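Local coordinates for CELL WALL surface anchor family protein (Streptococcus pneumoniae, PDB 2WW8) that serves as an adhesin of the pneumococcal pilus and probably helps the bacterium attach to host cells through an integrin-like domain, at residues 46-52 with 88-94; 140-146 with 688-692; 168-174 with 199-204. One frame throughout, in Å; residues are numbered along the deposited sequence.

Contact 1: residues 46-52 with 88-94; sequences AIGKVVI and EAIFSNI
V51 and I90, a non-hydrogen-bonded antiparallel pair, lie side by side and point the same way, their CG2 methyls meeting at 3.7 Å (V51 CG2 to I90 CG2). K49 CE lies 3.6 Å from the same methyl, I90 CG2; with CG anti to the backbone N (chi1 179°) and the chain extended, the lysine runs alongside the isoleucine, and its NZ goes on to a salt bridge with E139. V51 lays its other methyl, CG1, across the CG of E88, whose carboxylate pairs with R137. On the opposite face I52 brings its CD1 to the edge of the F91 ring, 4.0 Å from F91 CE2, while V50 CG1 lies beside F91 CB. The I94 CD1 methyl reaches in over the backbone of K49, 3.5 Å from K49 CA. Paired backbone bonds link V50 with F91 and I52 with A89. Between V50 and G48 the register slips by one at a G1 bulge, N93 and I94 both facing G48; next to it I47 and G48 both face I94, a classic bulge, in which G48 N bonds I94 O at 2.8 Å and I47 N only weakly. A water joins G48 O to N93 N. In this prealbumin-like domain, strand 48-55 separates edge strand 88-94 from strand 724-730, and F67 and L69 of strand 66-71, with Y99 and L101 of strand 97-105, pack against the face bearing I52, F91 and I94.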
loop_
_atom_site.group_PDB
_atom_site.type_symbol
_atom_site.label_atom_id
_atom_site.label_comp_id
_atom_site.label_asym_id
_atom_site.label_seq_id
_atom_site.Cartn_x
_atom_site.Cartn_y
_atom_site.Cartn_z
ATOM N N ALA A 46 -21.344 25.283 23.832
ATOM C CA ALA A 46 -19.997 25.941 23.861
ATOM C C ALA A 46 -19.483 26.146 22.424
ATOM O O ALA A 46 -18.317 26.491 22.238
ATOM C CB ALA A 46 -18.972 25.127 24.744
ATOM N N ILE A 47 -20.318 25.964 21.403
ATOM C CA ILE A 47 -19.756 25.980 20.059
ATOM C C ILE A 47 -20.592 26.699 18.977
ATOM O O ILE A 47 -20.143 26.860 17.838
ATOM C CB ILE A 47 -19.222 24.555 19.746
ATOM C CG1 ILE A 47 -18.592 24.437 18.355
ATOM C CG2 ILE A 47 -20.215 23.465 20.213
ATOM C CD1 ILE A 47 -18.678 23.049 17.782
ATOM N N GLY A 48 -21.785 27.179 19.324
ATOM C CA GLY A 48 -22.545 28.073 18.445
ATOM C C GLY A 48 -21.846 29.380 18.096
ATOM O O GLY A 48 -20.995 29.841 18.851
ATOM N N LYS A 49 -22.177 29.974 16.951
ATOM C CA LYS A 49 -21.584 31.235 16.501
ATOM C C LYS A 49 -22.458 32.010 15.515
ATOM O O LYS A 49 -23.026 31.416 14.598
ATOM C CB LYS A 49 -20.208 31.038 15.878
ATOM C CG LYS A 49 -19.601 32.343 15.385
ATOM C CD LYS A 49 -18.345 32.078 14.609
ATOM C CE LYS A 49 -17.618 33.332 14.235
ATOM N NZ LYS A 49 -16.185 33.039 13.933
ATOM N N VAL A 50 -22.561 33.325 15.699
ATOM C CA VAL A 50 -23.286 34.198 14.768
ATOM C C VAL A 50 -22.583 35.549 14.629
ATOM O O VAL A 50 -22.010 36.050 15.595
ATOM C CB VAL A 50 -24.781 34.336 15.140
ATOM C CG1 VAL A 50 -24.972 35.108 16.451
ATOM C CG2 VAL A 50 -25.561 34.956 13.985
ATOM N N VAL A 51 -22.588 36.115 13.430
ATOM C CA VAL A 51 -21.875 37.361 13.163
ATOM C C VAL A 51 -22.871 38.353 12.517
ATOM O O VAL A 51 -23.694 37.944 11.688
ATOM C CB VAL A 51 -20.612 37.086 12.278
ATOM C CG1 VAL A 51 -19.969 38.368 11.725
ATOM C CG2 VAL A 51 -19.578 36.202 13.009
ATOM N N ILE A 52 -22.830 39.632 12.912
ATOM C CA ILE A 52 -23.682 40.673 12.311
ATOM C C ILE A 52 -22.872 41.822 11.722
ATOM O O ILE A 52 -22.028 42.410 12.395
ATOM C CB ILE A 52 -24.732 41.291 13.254
ATOM C CG1 ILE A 52 -25.539 40.234 14.016
ATOM C CG2 ILE A 52 -25.721 42.100 12.433
ATOM C CD1 ILE A 52 -25.030 39.945 15.428
ATOM N N GLU A 88 -17.430 43.839 11.848
ATOM C CA GLU A 88 -18.294 42.726 12.265
ATOM C C GLU A 88 -18.539 42.694 13.771
ATOM O O GLU A 88 -17.625 42.953 14.550
ATOM C CB GLU A 88 -17.631 41.381 11.920
ATOM C CG GLU A 88 -17.574 40.949 10.443
ATOM C CD GLU A 88 -16.605 39.788 10.189
ATOM O OE1 GLU A 88 -15.948 39.316 11.149
ATOM O OE2 GLU A 88 -16.484 39.345 9.023
ATOM N N ALA A 89 -19.748 42.342 14.191
ATOM C CA ALA A 89 -19.954 41.970 15.592
ATOM C C ALA A 89 -20.136 40.453 15.751
ATOM O O ALA A 89 -21.048 39.866 15.180
ATOM C CB ALA A 89 -21.126 42.721 16.197
ATOM N N ILE A 90 -19.268 39.825 16.539
ATOM C CA ILE A 90 -19.151 38.369 16.559
ATOM C C ILE A 90 -19.552 37.826 17.926
ATOM O O ILE A 90 -18.923 38.185 18.914
ATOM C CB ILE A 90 -17.680 37.952 16.290
ATOM C CG1 ILE A 90 -17.100 38.680 15.073
ATOM C CG2 ILE A 90 -17.553 36.437 16.151
ATOM C CD1 ILE A 90 -15.600 38.845 15.131
ATOM N N PHE A 91 -20.577 36.982 17.987
ATOM C CA PHE A 91 -20.842 36.140 19.157
ATOM C C PHE A 91 -20.273 34.711 19.024
ATOM O O PHE A 91 -20.691 33.949 18.150
ATOM C CB PHE A 91 -22.346 36.051 19.426
ATOM C CG PHE A 91 -22.979 37.353 19.832
ATOM C CD1 PHE A 91 -23.142 37.657 21.178
ATOM C CD2 PHE A 91 -23.411 38.266 18.872
ATOM C CE1 PHE A 91 -23.726 38.856 21.565
ATOM C CE2 PHE A 91 -24.000 39.473 19.241
ATOM C CZ PHE A 91 -24.160 39.770 20.593
ATOM N N SER A 92 -19.342 34.341 19.902
ATOM C CA SER A 92 -18.674 33.034 19.900
ATOM C C SER A 92 -19.207 32.120 21.008
ATOM O O SER A 92 -19.982 32.563 21.854
ATOM C CB SER A 92 -17.188 33.251 20.181
ATOM O OG SER A 92 -16.597 34.015 19.151
ATOM N N ASN A 93 -18.807 30.852 21.037
ATOM C CA ASN A 93 -19.059 30.022 22.210
ATOM C C ASN A 93 -20.478 29.995 22.780
ATOM O O ASN A 93 -20.703 30.020 23.996
ATOM C CB ASN A 93 -18.057 30.396 23.290
ATOM C CG ASN A 93 -16.659 30.075 22.861
ATOM O OD1 ASN A 93 -16.105 30.712 21.967
ATOM N ND2 ASN A 93 -16.086 29.046 23.471
ATOM N N ILE A 94 -21.441 29.930 21.866
ATOM C CA ILE A 94 -22.844 29.999 22.225
ATOM C C ILE A 94 -23.315 28.581 22.517
ATOM O O ILE A 94 -23.079 27.645 21.749
ATOM C CB ILE A 94 -23.688 30.696 21.130
ATOM C CG1 ILE A 94 -23.018 31.991 20.652
ATOM C CG2 ILE A 94 -25.116 30.926 21.615
ATOM C CD1 ILE A 94 -23.440 32.448 19.256
HETATM O O HOH W 1 -18.217 29.549 18.560
#

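Contact 2: residues 140-146 with 688-692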
loop_
_atom_site.group_PDB
_atom_site.type_symbol
_atom_site.label_atom_id
_atom_site.label_comp_id
_atom_site.label_asym_id
_atom_site.label_seq_id
_atom_site.Cartn_x
_atom_site.Cartn_y
_atom_site.Cartn_z
ATOM N N ALA A 140 -12.406 28.392 9.878
ATOM C CA ALA A 140 -11.107 27.736 9.854
ATOM C C ALA A 140 -11.188 26.469 10.692
ATOM O O ALA A 140 -11.899 26.432 11.694
ATOM C CB ALA A 140 -10.037 28.649 10.412
ATOM N N LEU A 141 -10.480 25.429 10.259
ATOM C CA LEU A 141 -10.443 24.146 10.978
ATOM C C LEU A 141 -9.512 24.264 12.177
ATOM O O LEU A 141 -8.574 25.056 12.131
ATOM C CB LEU A 141 -9.932 23.061 10.048
ATOM C CG LEU A 141 -10.910 22.354 9.110
ATOM C CD1 LEU A 141 -10.075 21.612 8.132
ATOM C CD2 LEU A 141 -11.792 21.377 9.873
ATOM N N SER A 142 -9.768 23.549 13.268
ATOM C CA SER A 142 -8.845 23.578 14.397
ATOM C C SER A 142 -7.557 22.789 14.095
ATOM O O SER A 142 -7.515 21.988 13.148
ATOM C CB SER A 142 -9.534 23.030 15.648
ATOM O OG SER A 142 -9.661 21.608 15.602
ATOM N N ASP A 143 -6.527 23.000 14.915
ATOM C CA ASP A 143 -5.255 22.271 14.826
ATOM C C ASP A 143 -5.106 21.079 15.787
ATOM O O ASP A 143 -3.978 20.651 16.077
ATOM C CB ASP A 143 -4.062 23.232 14.984
ATOM C CG ASP A 143 -3.942 23.805 16.396
ATOM O OD1 ASP A 143 -4.827 23.534 17.250
ATOM O OD2 ASP A 143 -2.951 24.535 16.651
ATOM N N GLN A 144 -6.239 20.555 16.254
ATOM C CA GLN A 144 -6.311 19.361 17.102
ATOM C C GLN A 144 -6.497 18.040 16.348
ATOM O O GLN A 144 -7.472 17.854 15.628
ATOM C CB GLN A 144 -7.449 19.513 18.117
ATOM C CG GLN A 144 -7.261 20.733 19.004
ATOM C CD GLN A 144 -6.066 20.586 19.927
ATOM O OE1 GLN A 144 -5.108 21.356 19.845
ATOM N NE2 GLN A 144 -6.114 19.592 20.811
ATOM N N TYR A 145 -5.580 17.100 16.543
ATOM C CA TYR A 145 -5.619 15.805 15.849
ATOM C C TYR A 145 -5.371 14.705 16.861
ATOM O O TYR A 145 -4.453 14.828 17.667
ATOM C CB TYR A 145 -4.510 15.721 14.791
ATOM C CG TYR A 145 -4.683 16.782 13.739
ATOM C CD1 TYR A 145 -5.490 16.555 12.627
ATOM C CD2 TYR A 145 -4.075 18.032 13.878
ATOM C CE1 TYR A 145 -5.686 17.552 11.665
ATOM C CE2 TYR A 145 -4.257 19.018 12.929
ATOM C CZ TYR A 145 -5.057 18.773 11.825
ATOM O OH TYR A 145 -5.246 19.757 10.884
ATOM N N PRO A 146 -6.175 13.630 16.827
ATOM C CA PRO A 146 -5.689 12.477 17.592
ATOM C C PRO A 146 -4.507 11.834 16.870
ATOM O O PRO A 146 -4.411 11.892 15.643
ATOM C CB PRO A 146 -6.879 11.514 17.580
ATOM C CG PRO A 146 -7.543 11.796 16.250
ATOM C CD PRO A 146 -7.430 13.338 16.112
ATOM N N SER A 688 -18.766 20.318 14.618
ATOM C CA SER A 688 -17.644 21.034 14.029
ATOM C C SER A 688 -16.288 20.613 14.620
ATOM O O SER A 688 -16.167 20.554 15.830
ATOM C CB SER A 688 -17.895 22.545 14.208
ATOM O OG SER A 688 -17.279 23.282 13.167
ATOM N N ASN A 689 -15.295 20.325 13.775
ATOM C CA ASN A 689 -13.887 20.140 14.159
ATOM C C ASN A 689 -13.522 18.738 14.676
ATOM O O ASN A 689 -12.342 18.365 14.805
ATOM C CB ASN A 689 -13.460 21.244 15.149
ATOM C CG ASN A 689 -13.005 22.507 14.438
ATOM O OD1 ASN A 689 -12.386 22.450 13.376
ATOM N ND2 ASN A 689 -13.285 23.661 15.028
ATOM N N LYS A 690 -14.578 17.994 14.990
ATOM C CA LYS A 690 -14.522 16.666 15.594
ATOM C C LYS A 690 -14.240 15.546 14.580
ATOM O O LYS A 690 -14.834 15.468 13.489
ATOM C CB LYS A 690 -15.836 16.404 16.336
ATOM C CG LYS A 690 -15.888 15.083 17.081
ATOM C CD LYS A 690 -17.205 14.899 17.869
ATOM C CE LYS A 690 -17.410 13.474 18.415
ATOM N NZ LYS A 690 -16.207 13.093 19.186
ATOM N N PHE A 691 -13.310 14.674 14.941
ATOM C CA PHE A 691 -12.929 13.571 14.061
ATOM C C PHE A 691 -13.841 12.378 14.300
ATOM O O PHE A 691 -14.026 11.944 15.435
ATOM C CB PHE A 691 -11.466 13.185 14.248
ATOM C CG PHE A 691 -10.534 13.997 13.416
ATOM C CD1 PHE A 691 -10.468 13.799 12.048
ATOM C CD2 PHE A 691 -9.717 14.962 14.003
ATOM C CE1 PHE A 691 -9.588 14.563 11.253
ATOM C CE2 PHE A 691 -8.840 15.734 13.228
ATOM C CZ PHE A 691 -8.773 15.549 11.860
ATOM N N TYR A 692 -14.429 11.854 13.240
ATOM C CA TYR A 692 -15.286 10.670 13.346
ATOM C C TYR A 692 -14.566 9.496 12.706
ATOM O O TYR A 692 -14.116 9.618 11.562
ATOM C CB TYR A 692 -16.621 10.922 12.610
ATOM C CG TYR A 692 -17.516 11.883 13.371
ATOM C CD1 TYR A 692 -17.403 13.255 13.153
ATOM C CD2 TYR A 692 -18.432 11.436 14.345
ATOM C CE1 TYR A 692 -18.190 14.156 13.861
ATOM C CE2 TYR A 692 -19.244 12.364 15.041
ATOM C CZ TYR A 692 -19.099 13.717 14.799
ATOM O OH TYR A 692 -19.851 14.691 15.468
HETATM O O HOH W 2 -10.311 17.506 16.683
#
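L141 starts the contact by turning its CD2 methyl to the amide oxygen of N689, 3.7 Å from N689 OD1. The next residue makes the one direct hydrogen bond between the two loops: S142 N donates to N689 OD1 at 2.8 Å in a bond nearly straight at the hydrogen (163°), although the donor stands 50° out of the amide plane. S142 OG, set between the backbone N and the carbonyl carbon (chi1 75°), stays against the same amide, 3.7 Å from N689 CG. At Q144 the link passes through the backbone, where one water donates to both Q144 O and N689 O, and Q144 O also lies at the edge of the F691 ring, in its plane. Y145 sets its CD1 3.5 Å from F691 CE2, the two rings inclined at 43°, and its OH accepts a hydrogen bond from H172 N. P146 ends the run with its CD 3.5 Å from F691 CD2. This surface contact joins the linker between strands 135-137 and 148-150 to the loop before strand 692-693; R719 bonds to both S142 O and N689 O, and L175 of strand 171-184 packs on F691.

Contact 3: residues 168-174 with 199-204; sequences KNGQHKA and LDDNQY
K173 drives its ammonium into the turn made by L199 to N202, where NZ donates to L199 O at 3.0 Å and, more weakly, to N202 OD1 at 3.2 Å. D720, from outside the two segments, bonds to both side chains: its OD1 makes a salt bridge with K173 NZ and its OD2 accepts from N202 ND2, which probably favours the charged lysine. A bend at chi3 (76°) carries the end of the K173 chain to this turn, while K173 CD rests 3.8 Å from the L199 CD1 methyl and the N202 side chain crosses that of K173 at about a right angle. L199 O is gripped twice, since N202 N closes the type I turn on it from the face of the carbonyl plane opposite to K173 NZ. A weak water bond also leads from K173 NZ towards D200 O. Beside this, A174 CB packs 3.8 Å from Y204 CE2, and Y204 OH comes 3.7 Å from K173 CB. Farther out along the turn, K168 NZ and D200 OD1 form a long salt bridge of 3.8 Å. I193 and I718 pack against both A174 and Y204. The turn that receives K173 closes the beta hairpin of strands 187-196 and 203-218, a type I turn followed by a G1 bulge at N202 and Q203, a standard hairpin combination.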
loop_
_atom_site.group_PDB
_atom_site.type_symbol
_atom_site.label_atom_id
_atom_site.label_comp_id
_atom_site.label_asym_id
_atom_site.label_seq_id
_atom_site.Cartn_x
_atom_site.Cartn_y
_atom_site.Cartn_z
ATOM N N LYS A 168 -7.271 21.763 3.932
ATOM C CA LYS A 168 -8.134 22.938 3.749
ATOM C C LYS A 168 -7.595 24.109 4.567
ATOM O O LYS A 168 -7.826 24.221 5.776
ATOM C CB LYS A 168 -9.592 22.626 4.117
ATOM C CG LYS A 168 -10.609 23.740 3.897
ATOM C CD LYS A 168 -11.165 23.743 2.476
ATOM C CE LYS A 168 -12.012 25.011 2.341
ATOM N NZ LYS A 168 -12.303 25.399 0.932
ATOM N N ASN A 169 -6.851 24.974 3.886
ATOM C CA ASN A 169 -6.342 26.188 4.504
ATOM C C ASN A 169 -5.379 25.930 5.659
ATOM O O ASN A 169 -5.517 26.520 6.732
ATOM C CB ASN A 169 -7.511 27.080 4.926
ATOM C CG ASN A 169 -8.087 27.865 3.755
ATOM O OD1 ASN A 169 -7.356 28.575 3.062
ATOM N ND2 ASN A 169 -9.394 27.749 3.536
ATOM N N GLY A 170 -4.407 25.052 5.422
ATOM C CA GLY A 170 -3.373 24.752 6.407
ATOM C C GLY A 170 -3.724 23.639 7.372
ATOM O O GLY A 170 -2.858 23.185 8.109
ATOM N N GLN A 171 -4.971 23.171 7.371
ATOM C CA GLN A 171 -5.345 22.053 8.243
ATOM C C GLN A 171 -5.953 20.896 7.462
ATOM O O GLN A 171 -6.311 21.052 6.296
ATOM C CB GLN A 171 -6.313 22.523 9.334
ATOM C CG GLN A 171 -5.736 23.614 10.260
ATOM C CD GLN A 171 -4.559 23.093 11.087
ATOM O OE1 GLN A 171 -3.400 23.354 10.756
ATOM N NE2 GLN A 171 -4.849 22.343 12.148
ATOM N N HIS A 172 -6.087 19.729 8.093
ATOM C CA HIS A 172 -6.530 18.545 7.367
ATOM C C HIS A 172 -7.872 18.046 7.884
ATOM O O HIS A 172 -8.179 18.101 9.086
ATOM C CB HIS A 172 -5.464 17.450 7.441
ATOM C CG HIS A 172 -4.295 17.679 6.540
ATOM N ND1 HIS A 172 -3.340 18.648 6.776
ATOM C CD2 HIS A 172 -3.921 17.060 5.392
ATOM C CE1 HIS A 172 -2.431 18.623 5.815
ATOM N NE2 HIS A 172 -2.756 17.661 4.967
ATOM N N LYS A 173 -8.645 17.511 6.948
ATOM C CA LYS A 173 -9.990 16.997 7.207
ATOM C C LYS A 173 -10.078 15.474 7.427
ATOM O O LYS A 173 -11.099 14.952 7.900
ATOM C CB LYS A 173 -10.937 17.504 6.115
ATOM C CG LYS A 173 -11.354 18.931 6.371
ATOM C CD LYS A 173 -12.100 19.564 5.213
ATOM C CE LYS A 173 -13.523 19.039 5.158
ATOM N NZ LYS A 173 -14.406 19.897 4.308
ATOM N N ALA A 174 -8.987 14.772 7.146
ATOM C CA ALA A 174 -9.015 13.311 7.202
ATOM C C ALA A 174 -7.670 12.733 7.602
ATOM O O ALA A 174 -6.624 13.327 7.273
ATOM C CB ALA A 174 -9.433 12.741 5.858
ATOM N N LEU A 199 -13.960 17.160 -1.410
ATOM C CA LEU A 199 -13.499 17.618 -0.106
ATOM C C LEU A 199 -14.522 18.491 0.628
ATOM O O LEU A 199 -14.791 18.228 1.813
ATOM C CB LEU A 199 -12.091 18.246 -0.115
ATOM C CG LEU A 199 -11.476 18.573 1.255
ATOM C CD1 LEU A 199 -11.345 17.354 2.199
ATOM C CD2 LEU A 199 -10.146 19.283 1.026
ATOM N N ASP A 200 -15.066 19.478 -0.084
ATOM C CA ASP A 200 -16.052 20.426 0.431
ATOM C C ASP A 200 -17.325 19.748 0.874
ATOM O O ASP A 200 -18.012 20.230 1.771
ATOM C CB ASP A 200 -16.395 21.534 -0.579
ATOM C CG ASP A 200 -15.204 22.448 -0.868
ATOM O OD1 ASP A 200 -14.107 22.320 -0.256
ATOM O OD2 ASP A 200 -15.364 23.335 -1.735
ATOM N N ASP A 201 -17.644 18.632 0.249
ATOM C CA ASP A 201 -18.816 17.878 0.646
ATOM C C ASP A 201 -18.543 16.629 1.521
ATOM O O ASP A 201 -19.433 15.808 1.788
ATOM C CB ASP A 201 -19.558 17.551 -0.643
ATOM C CG ASP A 201 -20.948 17.028 -0.385
ATOM O OD1 ASP A 201 -21.671 17.688 0.389
ATOM O OD2 ASP A 201 -21.293 15.958 -0.952
ATOM N N ASN A 202 -17.304 16.483 1.980
ATOM C CA ASN A 202 -16.935 15.386 2.880
ATOM C C ASN A 202 -17.173 13.958 2.393
ATOM O O ASN A 202 -17.671 13.120 3.163
ATOM C CB ASN A 202 -17.650 15.571 4.214
ATOM C CG ASN A 202 -17.379 16.944 4.808
ATOM O OD1 ASN A 202 -16.218 17.360 4.917
ATOM N ND2 ASN A 202 -18.443 17.661 5.173
ATOM N N GLN A 203 -16.782 13.699 1.148
ATOM C CA GLN A 203 -17.044 12.454 0.427
ATOM C C GLN A 203 -15.698 11.815 0.168
ATOM O O GLN A 203 -14.790 12.473 -0.367
ATOM C CB GLN A 203 -17.694 12.750 -0.921
ATOM C CG GLN A 203 -19.174 13.038 -0.809
ATOM C CD GLN A 203 -19.854 13.189 -2.148
ATOM O OE1 GLN A 203 -19.514 12.487 -3.098
ATOM N NE2 GLN A 203 -20.798 14.116 -2.249
ATOM N N TYR A 204 -15.583 10.551 0.573
ATOM C CA TYR A 204 -14.310 9.823 0.456
ATOM C C TYR A 204 -14.535 8.417 -0.031
ATOM O O TYR A 204 -15.584 7.781 0.234
ATOM C CB TYR A 204 -13.672 9.714 1.847
ATOM C CG TYR A 204 -13.403 11.066 2.507
ATOM C CD1 TYR A 204 -14.404 11.748 3.190
ATOM C CD2 TYR A 204 -12.159 11.665 2.391
ATOM C CE1 TYR A 204 -14.147 12.995 3.793
ATOM C CE2 TYR A 204 -11.888 12.879 2.991
ATOM C CZ TYR A 204 -12.878 13.548 3.677
ATOM O OH TYR A 204 -12.558 14.784 4.255
HETATM O O HOH W 3 -16.635 21.774 4.091
#

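Overall arrangement
From the N terminus, contact 1 closes first, bringing 88-94 back to strand 48-55 across 35 residues and building the prealbumin-like sheet. The chain then leaves that domain through 140-146, the first half of contact 2, which waits 541 residues for its partner 688-692. Contact 3 closes inside that long loop, bringing 168-174 against the turn 199-204 and so joining two turns of the beta framework. Contacts 2 and 3 touch, their centres about 11 Å apart, through S142 with Q171 and Y145 with H172. Contact 2 holds the linker against the loop before strand 692-693, and I47 on S688 bridges it to contact 1; contacts 1 and 3 do not touch.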